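Long-range contacts in CT021 (Chlamydia trachomatis serovar L2, PDB 6UXD), which is of unknown function but belongs to a sequence family grouped with the lipoprotein-trafficking proteins LolA and LolB: residues F111-R116 with V158-S163; S120-H125 with A154-W159; E146-P151 with F183-S188; S167-L172 with D190-T195. All coordinates share one frame; numbering follows the deposited sequence.

Contact 1 of 4, residues F111-R116 with V158-S163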
# COMPACT_ATOMS: atom_id res chain seq x y z
N PHE A 111 9.60 5.31 1.69
CA PHE A 111 8.56 4.80 2.58
C PHE A 111 8.25 5.80 3.69
O PHE A 111 7.08 6.06 4.00
CB PHE A 111 8.98 3.45 3.17
CG PHE A 111 8.67 2.27 2.29
CD1 PHE A 111 7.36 1.94 1.96
CD2 PHE A 111 9.69 1.47 1.79
CE1 PHE A 111 7.07 0.85 1.16
CE2 PHE A 111 9.41 0.37 0.98
CZ PHE A 111 8.11 0.07 0.67
N VAL A 112 9.28 6.37 4.33
CA VAL A 112 9.03 7.30 5.43
C VAL A 112 8.24 8.51 4.92
O VAL A 112 7.35 9.02 5.61
CB VAL A 112 10.34 7.73 6.10
CG1 VAL A 112 10.09 8.85 7.12
CG2 VAL A 112 11.00 6.54 6.79
N LYS A 113 8.56 8.98 3.71
CA LYS A 113 7.81 10.09 3.13
C LYS A 113 6.33 9.73 2.99
O LYS A 113 5.46 10.47 3.45
CB LYS A 113 8.40 10.48 1.78
CG LYS A 113 9.67 11.29 1.92
CD LYS A 113 10.21 11.73 0.57
CE LYS A 113 11.57 11.14 0.29
NZ LYS A 113 12.29 11.93 -0.74
N ILE A 114 6.04 8.58 2.37
CA ILE A 114 4.65 8.17 2.19
C ILE A 114 3.93 8.13 3.53
O ILE A 114 2.84 8.70 3.68
CB ILE A 114 4.57 6.80 1.48
CG1 ILE A 114 5.17 6.90 0.09
CG2 ILE A 114 3.13 6.37 1.38
CD1 ILE A 114 5.60 5.56 -0.46
N LEU A 115 4.54 7.51 4.54
CA LEU A 115 3.89 7.41 5.84
C LEU A 115 3.62 8.79 6.43
O LEU A 115 2.64 8.97 7.16
CB LEU A 115 4.75 6.59 6.80
CG LEU A 115 4.85 5.10 6.48
CD1 LEU A 115 5.89 4.42 7.38
CD2 LEU A 115 3.49 4.46 6.64
N ARG A 116 4.49 9.76 6.17
CA ARG A 116 4.29 11.08 6.75
C ARG A 116 3.29 11.93 5.98
O ARG A 116 2.86 12.97 6.50
CB ARG A 116 5.63 11.82 6.85
CG ARG A 116 5.58 13.07 7.72
N VAL A 158 0.07 16.37 -0.09
CA VAL A 158 1.10 16.98 -0.91
C VAL A 158 2.42 16.30 -0.58
O VAL A 158 2.71 16.01 0.58
CB VAL A 158 1.18 18.51 -0.70
CG1 VAL A 158 1.49 18.83 0.73
CG2 VAL A 158 2.23 19.10 -1.64
N TRP A 159 3.19 16.03 -1.62
CA TRP A 159 4.49 15.42 -1.46
C TRP A 159 5.47 16.45 -0.88
O TRP A 159 5.36 17.64 -1.19
CB TRP A 159 5.00 14.93 -2.81
CG TRP A 159 6.14 13.99 -2.74
CD1 TRP A 159 7.46 14.28 -2.89
CD2 TRP A 159 6.06 12.58 -2.49
NE1 TRP A 159 8.21 13.14 -2.76
CE2 TRP A 159 7.37 12.08 -2.52
CE3 TRP A 159 5.00 11.70 -2.25
CZ2 TRP A 159 7.66 10.73 -2.31
CZ3 TRP A 159 5.29 10.37 -2.05
CH2 TRP A 159 6.60 9.90 -2.08
N PRO A 160 6.42 16.03 -0.05
CA PRO A 160 7.38 16.99 0.51
C PRO A 160 8.23 17.63 -0.57
O PRO A 160 8.37 17.12 -1.69
CB PRO A 160 8.23 16.13 1.45
CG PRO A 160 8.11 14.75 0.91
CD PRO A 160 6.68 14.67 0.45
N LYS A 161 8.81 18.78 -0.23
CA LYS A 161 9.82 19.40 -1.08
C LYS A 161 11.09 18.56 -1.02
O LYS A 161 11.63 18.32 0.06
CB LYS A 161 10.10 20.84 -0.63
N ASP A 162 11.55 18.10 -2.18
CA ASP A 162 12.68 17.18 -2.21
C ASP A 162 13.29 17.22 -3.61
O ASP A 162 12.99 18.11 -4.42
CB ASP A 162 12.24 15.78 -1.78
CG ASP A 162 11.54 14.99 -2.89
OD1 ASP A 162 11.07 15.60 -3.87
OD2 ASP A 162 11.45 13.75 -2.78
N SER A 163 14.14 16.24 -3.91
CA SER A 163 14.96 16.22 -5.11
C SER A 163 14.37 15.33 -6.21
O SER A 163 15.11 14.79 -7.03
CB SER A 163 16.37 15.75 -4.76
OG SER A 163 16.76 16.24 -3.48
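A small salt-bridged surface contact joins the last turns of helix 108-116 to the loop that leaves strand 152-158, burying 213 Å² in all. K113 carries it. Its CG stands anti to the carbonyl carbon (chi1 -77°), and the chain runs on across the W159 indole at about a right angle, with K113 CD 4.0 Å from W159 CZ2. The same methylene rests on the proline ring, K113 CD lying 3.7 Å from P160 CG. A bend at chi3 (-117°) then delivers the ammonium to the carboxylate, K113 NZ to D162 OD2 measuring 2.9 Å, with D162 OD2 receiving it on its anti lone pair.

That oxygen is gripped twice. W159 NE1 donates to D162 OD2 at 3.3 Å, nearly in the indole plane but from above the carboxylate, while D162 OD1 bonds to S164 OG; the carboxylate is therefore fixed from both ends, and the nearby ammonium would probably stabilise its charge. I114 completes the apolar part, I114 CG1 reaching W159 CH2 at 4.0 Å from an oblique direction. With P160 CD over one face of the indole and the lysine's methylenes crossing obliquely to its plane, a lysine-aspartate salt bridge and apolar packing join the C-terminal part of helix 108-116 to the loop linking neighbouring antiparallel strands 152-158 and 170-176.

Contact 2 of 4, residues S120-H125 with A154-W159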
# COMPACT_ATOMS: atom_id res chain seq x y z
N SER A 120 -6.14 15.60 4.59
CA SER A 120 -7.28 16.40 4.98
C SER A 120 -8.41 16.17 4.00
O SER A 120 -8.16 15.89 2.82
CB SER A 120 -6.91 17.89 4.99
OG SER A 120 -5.54 18.02 5.34
N PRO A 121 -9.66 16.26 4.45
CA PRO A 121 -10.79 15.98 3.56
C PRO A 121 -10.87 16.98 2.41
O PRO A 121 -10.60 18.17 2.58
CB PRO A 121 -12.01 16.12 4.47
CG PRO A 121 -11.46 15.91 5.88
CD PRO A 121 -10.09 16.50 5.84
N ALA A 122 -11.30 16.48 1.26
CA ALA A 122 -11.34 17.29 0.05
C ALA A 122 -12.45 16.78 -0.85
O ALA A 122 -12.87 15.62 -0.74
CB ALA A 122 -9.99 17.25 -0.69
N PRO A 123 -12.94 17.61 -1.77
CA PRO A 123 -13.94 17.14 -2.75
C PRO A 123 -13.35 16.12 -3.72
O PRO A 123 -12.16 16.14 -4.03
CB PRO A 123 -14.34 18.43 -3.50
CG PRO A 123 -13.71 19.55 -2.79
CD PRO A 123 -12.54 19.00 -2.03
N SER A 124 -14.24 15.25 -4.23
CA SER A 124 -13.84 14.30 -5.26
C SER A 124 -13.53 14.98 -6.60
O SER A 124 -14.28 15.85 -7.06
CB SER A 124 -14.94 13.26 -5.50
OG SER A 124 -14.59 12.42 -6.59
N HIS A 125 -12.46 14.55 -7.24
CA HIS A 125 -12.19 14.96 -8.61
C HIS A 125 -12.10 13.75 -9.54
O HIS A 125 -11.39 13.79 -10.55
CB HIS A 125 -10.90 15.79 -8.67
CG HIS A 125 -11.07 17.18 -8.12
ND1 HIS A 125 -12.22 17.92 -8.28
CD2 HIS A 125 -10.23 17.96 -7.40
CE1 HIS A 125 -12.09 19.09 -7.68
NE2 HIS A 125 -10.88 19.14 -7.15
N ALA A 154 -12.67 11.68 -0.45
CA ALA A 154 -11.37 12.05 -0.98
C ALA A 154 -10.59 12.81 0.09
O ALA A 154 -11.17 13.48 0.94
CB ALA A 154 -11.50 12.91 -2.23
N TRP A 155 -9.28 12.70 0.01
CA TRP A 155 -8.37 13.29 0.98
C TRP A 155 -7.22 13.91 0.21
O TRP A 155 -6.60 13.25 -0.63
CB TRP A 155 -7.88 12.23 1.97
CG TRP A 155 -9.00 11.61 2.74
CD1 TRP A 155 -9.87 10.65 2.30
CD2 TRP A 155 -9.41 11.94 4.07
NE1 TRP A 155 -10.78 10.36 3.28
CE2 TRP A 155 -10.51 11.12 4.38
CE3 TRP A 155 -8.95 12.84 5.03
CZ2 TRP A 155 -11.17 11.19 5.60
CZ3 TRP A 155 -9.59 12.89 6.26
CH2 TRP A 155 -10.69 12.08 6.53
N ILE A 156 -6.93 15.18 0.48
CA ILE A 156 -5.85 15.86 -0.22
C ILE A 156 -4.56 15.73 0.58
O ILE A 156 -4.57 15.79 1.82
CB ILE A 156 -6.22 17.33 -0.50
CG1 ILE A 156 -5.13 18.01 -1.33
CG2 ILE A 156 -6.48 18.10 0.79
CD1 ILE A 156 -5.10 17.57 -2.79
N SER A 157 -3.46 15.54 -0.14
CA SER A 157 -2.13 15.52 0.42
C SER A 157 -1.18 16.27 -0.51
O SER A 157 -1.56 16.74 -1.60
CB SER A 157 -1.67 14.07 0.65
OG SER A 157 -0.57 14.00 1.54
N VAL A 158 0.07 16.37 -0.09
CA VAL A 158 1.10 16.98 -0.91
C VAL A 158 2.42 16.30 -0.58
O VAL A 158 2.71 16.01 0.58
CB VAL A 158 1.18 18.51 -0.70
CG1 VAL A 158 1.49 18.83 0.73
CG2 VAL A 158 2.23 19.10 -1.64
N TRP A 159 3.19 16.03 -1.62
CA TRP A 159 4.49 15.42 -1.46
C TRP A 159 5.47 16.45 -0.88
O TRP A 159 5.36 17.64 -1.19
CB TRP A 159 5.00 14.93 -2.81
CG TRP A 159 6.14 13.99 -2.74
CD1 TRP A 159 7.46 14.28 -2.89
CD2 TRP A 159 6.06 12.58 -2.49
NE1 TRP A 159 8.21 13.14 -2.76
CE2 TRP A 159 7.37 12.08 -2.52
CE3 TRP A 159 5.00 11.70 -2.25
CZ2 TRP A 159 7.66 10.73 -2.31
CZ3 TRP A 159 5.29 10.37 -2.05
CH2 TRP A 159 6.60 9.90 -2.08
O HOH W 1 -3.43 17.49 3.66
O HOH W 2 -14.89 13.75 -0.73
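Two backbone hydrogen bonds between S120 and I156 form the first shell, making them an antiparallel hydrogen-bonded pair. I156 N donates to S120 O at 2.7 Å, nearly along the C=O axis, and S120 N returns a longer bond to I156 O at 3.2 Å. The next pair, P121 with W155, is non-hydrogen-bonded; there W155 CA also approaches S120 O, at 3.2 Å, as a CA-H...O contact. Beyond it A122 N reaches A154 O at 3.0 Å, from 47° above the carbonyl plane. The axes of strands 120-122 and 154-158 run 121° apart.

Around this backbone core, W155 turns its CG anti to the carbonyl carbon (chi1 -61°), so that the six-membered ring presents one face, near its rim, to the proline, P121 CG to W155 CZ3 being 3.6 Å and P121 CB lying over that face. A122 and I156 point to the same side of the sheet, where A122 CB and I156 CB are 3.8 Å apart.

Farther out, one water bridges S120 OG and I156 O, and another donates to A122 O while accepting from A154 N. F175 meets the W155 indole edge-to-face, and W155 pairs through its backbone with I173 of strand 170-176. The chemistry implies a strand pair held mainly by peptide groups: direct bonds run from S120 to A122, and a water supplements them at each of the two hydrogen-bonded pairs.

Contact 3 of 4, residues E146-P151 with F183-S188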
# COMPACT_ATOMS: atom_id res chain seq x y z
N GLU A 146 -13.19 -3.00 -9.79
CA GLU A 146 -13.15 -1.54 -9.91
C GLU A 146 -13.54 -0.94 -8.56
O GLU A 146 -14.66 -0.44 -8.35
CB GLU A 146 -14.07 -1.06 -11.03
CG GLU A 146 -13.87 -1.78 -12.31
CD GLU A 146 -12.42 -1.95 -12.70
OE1 GLU A 146 -11.67 -0.92 -12.66
OE2 GLU A 146 -12.05 -3.13 -13.04
N LEU A 147 -12.59 -0.99 -7.63
CA LEU A 147 -12.89 -0.62 -6.26
C LEU A 147 -13.21 0.86 -6.08
O LEU A 147 -13.84 1.21 -5.07
CB LEU A 147 -11.74 -1.03 -5.35
CG LEU A 147 -11.29 -2.49 -5.37
CD1 LEU A 147 -10.25 -2.78 -4.24
CD2 LEU A 147 -12.48 -3.43 -5.26
N ILE A 148 -12.85 1.74 -7.02
CA ILE A 148 -13.22 3.15 -6.87
C ILE A 148 -14.72 3.38 -7.02
O ILE A 148 -15.21 4.48 -6.71
CB ILE A 148 -12.42 4.02 -7.86
CG1 ILE A 148 -12.33 5.49 -7.37
CG2 ILE A 148 -13.01 3.99 -9.28
CD1 ILE A 148 -12.05 5.63 -5.85
N THR A 149 -15.49 2.35 -7.44
CA THR A 149 -16.95 2.45 -7.42
C THR A 149 -17.51 2.22 -6.02
O THR A 149 -18.71 2.45 -5.79
CB THR A 149 -17.61 1.46 -8.41
OG1 THR A 149 -17.21 0.11 -8.11
CG2 THR A 149 -17.22 1.77 -9.83
N LEU A 150 -16.70 1.79 -5.06
CA LEU A 150 -17.20 1.73 -3.70
C LEU A 150 -17.45 3.14 -3.12
O LEU A 150 -16.80 4.11 -3.52
CB LEU A 150 -16.22 0.99 -2.79
CG LEU A 150 -16.01 -0.49 -3.12
CD1 LEU A 150 -14.89 -1.02 -2.30
CD2 LEU A 150 -17.32 -1.28 -2.89
N PRO A 151 -18.40 3.27 -2.20
CA PRO A 151 -18.61 4.55 -1.51
C PRO A 151 -17.33 5.06 -0.87
O PRO A 151 -16.70 4.37 -0.08
CB PRO A 151 -19.67 4.21 -0.45
CG PRO A 151 -20.44 3.04 -1.06
CD PRO A 151 -19.37 2.24 -1.76
N PHE A 183 -6.95 0.49 3.65
CA PHE A 183 -6.09 0.82 2.53
C PHE A 183 -6.79 1.73 1.52
O PHE A 183 -8.02 1.71 1.39
CB PHE A 183 -5.62 -0.43 1.81
CG PHE A 183 -4.63 -1.23 2.58
CD1 PHE A 183 -3.29 -0.90 2.55
CD2 PHE A 183 -5.03 -2.35 3.29
CE1 PHE A 183 -2.36 -1.66 3.23
CE2 PHE A 183 -4.12 -3.11 3.97
CZ PHE A 183 -2.76 -2.76 3.95
N PRO A 184 -6.03 2.52 0.78
CA PRO A 184 -6.64 3.41 -0.20
C PRO A 184 -7.30 2.64 -1.33
O PRO A 184 -6.91 1.52 -1.67
CB PRO A 184 -5.46 4.25 -0.70
CG PRO A 184 -4.26 3.43 -0.42
CD PRO A 184 -4.56 2.64 0.81
N LEU A 185 -8.35 3.25 -1.89
CA LEU A 185 -9.01 2.72 -3.09
C LEU A 185 -8.35 3.19 -4.38
O LEU A 185 -8.44 2.51 -5.41
CB LEU A 185 -10.47 3.17 -3.13
CG LEU A 185 -11.35 2.73 -1.97
CD1 LEU A 185 -12.67 3.49 -2.01
CD2 LEU A 185 -11.56 1.23 -2.05
N TRP A 186 -7.70 4.35 -4.34
CA TRP A 186 -7.31 5.06 -5.55
C TRP A 186 -6.41 6.22 -5.15
O TRP A 186 -6.73 6.96 -4.21
CB TRP A 186 -8.55 5.54 -6.27
CG TRP A 186 -8.39 6.20 -7.61
CD1 TRP A 186 -8.16 7.52 -7.86
CD2 TRP A 186 -8.52 5.56 -8.87
NE1 TRP A 186 -8.13 7.73 -9.23
CE2 TRP A 186 -8.33 6.54 -9.86
CE3 TRP A 186 -8.74 4.23 -9.26
CZ2 TRP A 186 -8.38 6.24 -11.22
CZ3 TRP A 186 -8.78 3.94 -10.61
CH2 TRP A 186 -8.61 4.93 -11.57
N THR A 187 -5.28 6.38 -5.82
CA THR A 187 -4.37 7.48 -5.54
C THR A 187 -3.96 8.15 -6.84
O THR A 187 -3.54 7.48 -7.79
CB THR A 187 -3.14 6.97 -4.79
OG1 THR A 187 -3.57 6.30 -3.60
CG2 THR A 187 -2.21 8.12 -4.42
N SER A 188 -4.09 9.47 -6.89
CA SER A 188 -3.77 10.26 -8.06
C SER A 188 -2.76 11.32 -7.65
O SER A 188 -2.98 12.05 -6.68
CB SER A 188 -5.04 10.90 -8.64
OG SER A 188 -4.75 11.81 -9.68
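L185 is the main bump here, pushed into a hollow formed by the short 3-10 turn 147-149 and the residue after it. Its CG stands anti to the carbonyl carbon (chi1 -60°), which sends the branched tip toward the turn. L185 CD2 makes the most contacts of its side chain: it lies 4.0 Å from L147 CB, 3.8 Å from L147 O and 4.0 Å from L150 CD1, so the methyl is flanked by two leucines and a carbonyl. The L150 and L185 side chains cross at about a right angle.

The second bump comes from the other segment. I148, its CG1 anti to the backbone N (chi1 -156°) and its CD1 turned by chi2 of 43°, wedges between L185 and W186. I148 CD1 sits 3.5 Å from W186 CB, the closest side-chain approach, and 4.0 Å from L185 CB. Just behind it, I148 CG1 lies 3.8 Å above one face of the W186 indole, offset toward the rim, while I148 CB comes to W186 CE3.

The turn keeps its shape through E146 O, which accepts from both T149 N and T149 OG1, the hydroxyl bond being 2.6 Å and nearly along the C=O axis. M203 of strand 196-204 touches L147 and L185, and Y174 touches I148 and meets the W186 ring. The arrangement is apolar packing of a 3-10 turn, from the link between strands 142-144 and 152-158, against the beginning of strand 186-189.

Contact 4 of 4, residues S167-L172 with D190-T195. Unlike the reference sequence in segment 190-195: D190 (reference Glu).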
# COMPACT_ATOMS: atom_id res chain seq x y z
N SER A 167 8.32 16.49 -6.12
CA SER A 167 8.53 17.51 -5.12
C SER A 167 7.37 18.51 -5.10
O SER A 167 7.10 19.18 -6.10
CB SER A 167 9.85 18.23 -5.38
OG SER A 167 10.19 19.05 -4.27
N GLU A 168 6.71 18.61 -3.95
CA GLU A 168 5.64 19.57 -3.71
C GLU A 168 4.42 19.33 -4.59
O GLU A 168 3.55 20.20 -4.67
CB GLU A 168 6.14 21.00 -3.91
CG GLU A 168 7.40 21.31 -3.11
CD GLU A 168 7.75 22.78 -3.12
OE1 GLU A 168 7.31 23.49 -2.19
OE2 GLU A 168 8.44 23.22 -4.06
N LYS A 169 4.30 18.16 -5.21
CA LYS A 169 3.16 17.85 -6.07
C LYS A 169 1.92 17.44 -5.26
O LYS A 169 2.02 16.79 -4.21
CB LYS A 169 3.54 16.75 -7.05
CG LYS A 169 4.50 17.22 -8.15
CD LYS A 169 3.94 18.46 -8.85
CE LYS A 169 4.52 18.66 -10.23
NZ LYS A 169 3.75 19.70 -10.96
N ASN A 170 0.75 17.82 -5.78
CA ASN A 170 -0.51 17.55 -5.09
C ASN A 170 -0.93 16.09 -5.27
O ASN A 170 -0.70 15.47 -6.32
CB ASN A 170 -1.60 18.50 -5.60
CG ASN A 170 -1.33 19.95 -5.26
OD1 ASN A 170 -1.34 20.81 -6.13
ND2 ASN A 170 -1.11 20.22 -3.98
N ILE A 171 -1.54 15.55 -4.23
CA ILE A 171 -1.96 14.15 -4.17
C ILE A 171 -3.42 14.11 -3.75
O ILE A 171 -3.87 14.89 -2.90
CB ILE A 171 -1.11 13.32 -3.19
CG1 ILE A 171 0.37 13.46 -3.52
CG2 ILE A 171 -1.50 11.85 -3.24
CD1 ILE A 171 1.28 12.80 -2.52
N LEU A 172 -4.18 13.21 -4.36
CA LEU A 172 -5.57 13.01 -3.97
C LEU A 172 -5.75 11.51 -3.73
O LEU A 172 -5.46 10.69 -4.61
CB LEU A 172 -6.52 13.56 -5.04
CG LEU A 172 -7.93 13.94 -4.58
CD1 LEU A 172 -8.00 14.72 -3.28
CD2 LEU A 172 -8.60 14.72 -5.71
N ASP A 190 -0.19 14.47 -9.19
CA ASP A 190 0.43 15.34 -10.19
C ASP A 190 1.91 15.00 -10.34
O ASP A 190 2.62 14.79 -9.35
CB ASP A 190 0.33 16.81 -9.78
CG ASP A 190 -1.10 17.34 -9.77
OD1 ASP A 190 -2.02 16.57 -10.11
OD2 ASP A 190 -1.28 18.54 -9.42
N THR A 191 2.38 14.97 -11.59
CA THR A 191 3.81 14.96 -11.84
C THR A 191 4.11 15.82 -13.07
O THR A 191 3.18 16.32 -13.72
CB THR A 191 4.36 13.55 -12.05
OG1 THR A 191 4.12 13.12 -13.40
CG2 THR A 191 3.73 12.56 -11.06
N PRO A 192 5.38 16.03 -13.40
CA PRO A 192 5.69 16.77 -14.64
C PRO A 192 5.32 16.00 -15.91
O PRO A 192 4.92 16.63 -16.90
CB PRO A 192 7.21 17.00 -14.54
CG PRO A 192 7.50 16.92 -13.06
CD PRO A 192 6.56 15.88 -12.54
N THR A 193 5.43 14.67 -15.91
CA THR A 193 5.00 13.89 -17.07
C THR A 193 3.48 13.86 -17.23
O THR A 193 3.00 13.36 -18.25
CB THR A 193 5.48 12.44 -16.97
OG1 THR A 193 4.52 11.66 -16.23
CG2 THR A 193 6.85 12.36 -16.28
N GLY A 194 2.74 14.39 -16.27
CA GLY A 194 1.30 14.24 -16.21
C GLY A 194 0.88 13.43 -14.99
O GLY A 194 1.70 12.94 -14.22
N THR A 195 -0.43 13.29 -14.85
CA THR A 195 -0.99 12.66 -13.66
C THR A 195 -0.73 11.15 -13.64
O THR A 195 -0.67 10.48 -14.67
CB THR A 195 -2.49 12.97 -13.57
OG1 THR A 195 -2.67 14.28 -13.00
CG2 THR A 195 -3.22 11.94 -12.71
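The β-hairpin formed by antiparallel strands 170-176 and 186-189 frays here into a loop contact at its open end, where residues 190-195 lead away toward strand 196-204. One backbone bond continues the strand pairing: D190 N donates to N170 O at 3.1 Å, nearly along the C=O axis.

K169 supplies most of the remaining side-chain contact. From CA its CB points toward the loop and touches the peptide carbonyl, K169 CB to D190 O being 3.2 Å. CG, anti to the carbonyl carbon (chi1 -72°), stays beside the same oxygen, K169 CG to D190 O measuring 3.3 Å. A bend at chi2 (-53°) then turns the chain along the loop, so that K169 CD passes 4.1 Å from D190 CB and CE lies against the backbone, K169 CE to T191 C being 4.0 Å, with the P192 ring next to it. The tip makes no salt bridge to D190, because K169 NZ stays 5.4 Å from D190 OD2; the opposite charges may still attract weakly. D190 O, covered by these methylenes, is buried without a polar partner, as is N170 N.

N170 and D190 lie side by side, pointing the same way, their amide and carboxylate planes turned 79° apart, and N170 CB comes within 3.8 Å of D190 OD2. Outside the pair, L166 touches T191 and P165 touches P192. The loop is braced from within by G194 N bonding back to T191 O and by the threonine hydroxyl, T191 OG1 donating in the carbonyl plane, on a lone pair, to G194 O at 2.6 Å.

How the contacts relate
From the N terminus, the helix of contact 1 leads straight into strand 118-122 of contact 2; the two end on the same overlapping stretch, contact 2 opening later. Contact 3 opens between these halves, at 146-151, and closes at 183-188, crossing both. Contact 4 opens at 167-172, after contacts 1 and 2 have closed, and crosses contact 3. Strand 170-176 binds the set: S157 N bonds to I171 O and, just beyond the strands, W159 N to K169 O, while S188 O accepts from L172 N. Thus the helix is tied to the loop after 152-158, strand 118-122 to 152-158, the 3-10 turn to the start of 186-189, and loop 190-195 to the beginning of 170-176.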